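Local coordinates for protein sulfate adenylyltransferase, adenylylsulfate kinase (Thiobacillus denitrificans, PDB 3CR8) that phosphorylates adenosine 5'-phosphosulfate with ATP to give 3'-phosphoadenylyl sulfate, as an APS kinase that also carries an ATP-sulfurylase-like domain and assembles into hexamers, at residues H141-A149 / Y210-R221. Numbering follows the deposited sequence.
Sequences HPDFVSLRA and YFGLVRSFLAIR
D143 OD2 is gripped by two donors, one from each face of the carboxylate plane. Y210 OH donates to D143 OD2 at 2.6 Å across the contact. R148 NH2 forms a salt bridge with D143 OD2, at 3.1 Å. R148 grips D143 side-on: R148 NE bonds the backbone O of D143, at 2.8 Å, and NH2 takes the carboxylate. D143 CG sits between its backbone N and carbonyl carbon (chi1 55°), which turns the carboxylate to Y210. R148 NH2 comes within 4.0 Å of Y210 CE1, with the R148 guanidinium and Y210 ring planes 85° apart. With an alanine at D143, the Y210 hydroxyl would probably lose its acceptor and R148 its counter-charge, though R148 NE could still reach the backbone O.

The rest of the contact is mostly apolar. V214 CG1 lies over one face of the F144 ring, a CH-pi contact 3.7 Å from the centroid. The F211 ring meets the F144 ring obliquely, planes at 48°. L147 CD1 reaches L218 CD2 tip to tip. L231 of strand 229-231 touches both leucines. E395 of a second subunit accepts a hydrogen bond from F144 N. The loop thus meets helix 210-220 in the ATP-sulfurylase-like region through a buried carboxylate, probably ionised, beside a hydrophobic patch; R148 probably offsets the charge of D143.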
loop_
_atom_site.group_PDB
_atom_site.type_symbol
_atom_site.label_atom_id
_atom_site.label_comp_id
_atom_site.label_asym_id
_atom_site.label_seq_id
_atom_site.Cartn_x
_atom_site.Cartn_y
_atom_site.Cartn_z
ATOM N N HIS A 141 -0.808 16.735 40.278
ATOM C CA HIS A 141 -1.093 15.980 39.070
ATOM C C HIS A 141 -0.081 16.364 38.004
ATOM O O HIS A 141 -0.323 17.278 37.231
ATOM C CB HIS A 141 -2.485 16.330 38.530
ATOM C CG HIS A 141 -3.628 15.796 39.340
ATOM N ND1 HIS A 141 -3.745 14.463 39.689
ATOM C CD2 HIS A 141 -4.734 16.411 39.828
ATOM C CE1 HIS A 141 -4.855 14.290 40.385
ATOM N NE2 HIS A 141 -5.475 15.456 40.480
ATOM N N PRO A 142 1.061 15.674 37.949
ATOM C CA PRO A 142 2.074 16.000 36.946
ATOM C C PRO A 142 1.573 15.673 35.547
ATOM O O PRO A 142 1.944 16.299 34.561
ATOM C CB PRO A 142 3.213 15.047 37.306
ATOM C CG PRO A 142 2.944 14.639 38.698
ATOM C CD PRO A 142 1.487 14.563 38.803
ATOM N N ASP A 143 0.701 14.676 35.487
ATOM C CA ASP A 143 0.243 14.087 34.244
ATOM C C ASP A 143 -0.991 14.783 33.649
ATOM O O ASP A 143 -1.918 15.159 34.366
ATOM C CB ASP A 143 -0.081 12.621 34.503
ATOM C CG ASP A 143 -1.079 12.441 35.622
ATOM O OD1 ASP A 143 -0.740 12.830 36.765
ATOM O OD2 ASP A 143 -2.195 11.914 35.345
ATOM N N PHE A 144 -0.995 14.946 32.333
ATOM C CA PHE A 144 -2.136 15.511 31.643
ATOM C C PHE A 144 -2.541 16.907 32.142
ATOM O O PHE A 144 -3.701 17.309 32.123
ATOM C CB PHE A 144 -3.316 14.529 31.651
ATOM C CG PHE A 144 -2.983 13.197 31.036
ATOM C CD1 PHE A 144 -2.226 13.133 29.876
ATOM C CD2 PHE A 144 -3.408 12.017 31.621
ATOM C CE1 PHE A 144 -1.893 11.935 29.319
ATOM C CE2 PHE A 144 -3.078 10.811 31.069
ATOM C CZ PHE A 144 -2.315 10.772 29.916
ATOM N N VAL A 145 -1.551 17.678 32.542
ATOM C CA VAL A 145 -1.784 19.063 32.932
ATOM C C VAL A 145 -2.729 19.810 31.985
ATOM O O VAL A 145 -3.698 20.404 32.436
ATOM C CB VAL A 145 -0.443 19.816 33.152
ATOM C CG1 VAL A 145 -0.537 21.244 32.700
ATOM C CG2 VAL A 145 -0.067 19.759 34.602
ATOM N N SER A 146 -2.446 19.789 30.689
ATOM C CA SER A 146 -3.338 20.432 29.714
ATOM C C SER A 146 -4.815 20.031 29.887
ATOM O O SER A 146 -5.682 20.887 30.137
ATOM C CB SER A 146 -2.902 20.073 28.300
ATOM O OG SER A 146 -2.351 18.768 28.279
ATOM N N LEU A 147 -5.073 18.725 29.764
ATOM C CA LEU A 147 -6.415 18.140 29.793
ATOM C C LEU A 147 -7.215 18.273 31.092
ATOM O O LEU A 147 -8.419 18.018 31.079
ATOM C CB LEU A 147 -6.325 16.671 29.442
ATOM C CG LEU A 147 -5.912 16.506 27.986
ATOM C CD1 LEU A 147 -5.544 15.065 27.626
ATOM C CD2 LEU A 147 -7.026 17.004 27.118
ATOM N N ARG A 148 -6.561 18.655 32.197
ATOM C CA ARG A 148 -7.232 18.784 33.487
ATOM C C ARG A 148 -7.730 20.182 33.713
ATOM O O ARG A 148 -6.941 21.088 33.916
ATOM C CB ARG A 148 -6.286 18.412 34.623
ATOM C CG ARG A 148 -5.767 16.996 34.566
ATOM C CD ARG A 148 -4.674 16.724 35.560
ATOM N NE ARG A 148 -4.386 15.295 35.655
ATOM C CZ ARG A 148 -5.099 14.440 36.377
ATOM N NH1 ARG A 148 -6.147 14.869 37.059
ATOM N NH2 ARG A 148 -4.781 13.166 36.401
ATOM N N ALA A 149 -9.036 20.380 33.690
ATOM C CA ALA A 149 -9.609 21.680 34.056
ATOM C C ALA A 149 -10.471 21.632 35.309
ATOM O O ALA A 149 -11.115 20.646 35.618
ATOM C CB ALA A 149 -10.388 22.270 32.922
ATOM N N TYR A 210 -6.148 4.631 34.540
ATOM C CA TYR A 210 -6.690 5.786 33.853
ATOM C C TYR A 210 -5.803 6.240 32.701
ATOM O O TYR A 210 -6.292 6.847 31.761
ATOM C CB TYR A 210 -6.969 6.947 34.829
ATOM C CG TYR A 210 -5.761 7.683 35.352
ATOM C CD1 TYR A 210 -5.194 8.701 34.615
ATOM C CD2 TYR A 210 -5.208 7.376 36.606
ATOM C CE1 TYR A 210 -4.096 9.393 35.099
ATOM C CE2 TYR A 210 -4.138 8.048 37.093
ATOM C CZ TYR A 210 -3.574 9.068 36.335
ATOM O OH TYR A 210 -2.489 9.792 36.787
ATOM N N PHE A 211 -4.505 5.962 32.778
ATOM C CA PHE A 211 -3.601 6.419 31.738
ATOM C C PHE A 211 -4.022 5.850 30.397
ATOM O O PHE A 211 -4.165 6.582 29.404
ATOM C CB PHE A 211 -2.170 6.042 32.055
ATOM C CG PHE A 211 -1.513 6.950 33.053
ATOM C CD1 PHE A 211 -0.806 8.060 32.644
ATOM C CD2 PHE A 211 -1.588 6.682 34.400
ATOM C CE1 PHE A 211 -0.185 8.877 33.561
ATOM C CE2 PHE A 211 -0.965 7.499 35.303
ATOM C CZ PHE A 211 -0.267 8.596 34.877
ATOM N N GLY A 212 -4.249 4.547 30.373
ATOM C CA GLY A 212 -4.783 3.919 29.177
ATOM C C GLY A 212 -6.092 4.542 28.701
ATOM O O GLY A 212 -6.283 4.768 27.509
ATOM N N LEU A 213 -7.003 4.825 29.625
ATOM C CA LEU A 213 -8.267 5.436 29.271
ATOM C C LEU A 213 -8.033 6.757 28.590
ATOM O O LEU A 213 -8.584 7.036 27.552
ATOM C CB LEU A 213 -9.063 5.681 30.526
ATOM C CG LEU A 213 -10.565 5.564 30.445
ATOM C CD1 LEU A 213 -11.083 6.695 31.273
ATOM C CD2 LEU A 213 -11.074 5.629 29.000
ATOM N N VAL A 214 -7.222 7.603 29.190
ATOM C CA VAL A 214 -6.980 8.880 28.575
ATOM C C VAL A 214 -6.366 8.647 27.213
ATOM O O VAL A 214 -6.748 9.296 26.242
ATOM C CB VAL A 214 -6.069 9.767 29.412
ATOM C CG1 VAL A 214 -5.656 11.025 28.617
ATOM C CG2 VAL A 214 -6.755 10.109 30.710
ATOM N N ARG A 215 -5.426 7.713 27.125
ATOM C CA ARG A 215 -4.723 7.561 25.863
ATOM C C ARG A 215 -5.644 7.084 24.741
ATOM O O ARG A 215 -5.478 7.469 23.583
ATOM C CB ARG A 215 -3.497 6.665 26.008
ATOM C CG ARG A 215 -2.355 7.116 25.118
ATOM C CD ARG A 215 -1.060 6.783 25.778
ATOM N NE ARG A 215 -1.252 5.591 26.590
ATOM C CZ ARG A 215 -0.648 5.389 27.757
ATOM N NH1 ARG A 215 0.185 6.324 28.239
ATOM N NH2 ARG A 215 -0.879 4.266 28.443
ATOM N N SER A 216 -6.628 6.270 25.086
ATOM C CA SER A 216 -7.573 5.804 24.107
ATOM C C SER A 216 -8.507 6.917 23.636
ATOM O O SER A 216 -9.042 6.843 22.537
ATOM C CB SER A 216 -8.361 4.623 24.672
ATOM O OG SER A 216 -9.429 5.059 25.488
ATOM N N PHE A 217 -8.724 7.938 24.466
ATOM C CA PHE A 217 -9.481 9.106 24.031
ATOM C C PHE A 217 -8.656 9.990 23.120
ATOM O O PHE A 217 -9.136 10.450 22.100
ATOM C CB PHE A 217 -10.052 9.882 25.211
ATOM C CG PHE A 217 -11.398 9.411 25.596
ATOM C CD1 PHE A 217 -11.543 8.294 26.412
ATOM C CD2 PHE A 217 -12.536 10.011 25.065
ATOM C CE1 PHE A 217 -12.798 7.807 26.730
ATOM C CE2 PHE A 217 -13.795 9.537 25.392
ATOM C CZ PHE A 217 -13.928 8.433 26.212
ATOM N N LEU A 218 -7.398 10.201 23.474
ATOM C CA LEU A 218 -6.515 11.002 22.657
ATOM C C LEU A 218 -6.404 10.392 21.304
ATOM O O LEU A 218 -6.230 11.094 20.325
ATOM C CB LEU A 218 -5.146 11.068 23.292
ATOM C CG LEU A 218 -5.086 11.972 24.514
ATOM C CD1 LEU A 218 -3.773 11.726 25.253
ATOM C CD2 LEU A 218 -5.291 13.429 24.134
ATOM N N ALA A 219 -6.539 9.073 21.257
ATOM C CA ALA A 219 -6.353 8.313 20.028
ATOM C C ALA A 219 -7.422 8.600 19.004
ATOM O O ALA A 219 -7.149 8.653 17.814
ATOM C CB ALA A 219 -6.298 6.822 20.338
ATOM N N ILE A 220 -8.643 8.800 19.478
ATOM C CA ILE A 220 -9.770 8.954 18.581
ATOM C C ILE A 220 -10.317 10.371 18.560
ATOM O O ILE A 220 -11.288 10.664 17.862
ATOM C CB ILE A 220 -10.880 7.988 18.974
ATOM C CG1 ILE A 220 -11.998 8.666 19.777
ATOM C CG2 ILE A 220 -10.288 6.872 19.788
ATOM C CD1 ILE A 220 -13.265 7.771 19.892
ATOM N N ARG A 221 -9.692 11.266 19.309
ATOM C CA ARG A 221 -10.216 12.614 19.377
ATOM C C ARG A 221 -10.296 13.283 18.004
ATOM O O ARG A 221 -11.222 14.067 17.768
ATOM C CB ARG A 221 -9.418 13.476 20.348
ATOM C CG ARG A 221 -9.865 14.925 20.380
ATOM C CD ARG A 221 -9.014 15.745 21.320
ATOM N NE ARG A 221 -7.599 15.580 21.021
ATOM C CZ ARG A 221 -6.626 16.128 21.737
ATOM N NH1 ARG A 221 -6.940 16.884 22.788
ATOM N NH2 ARG A 221 -5.351 15.919 21.409
#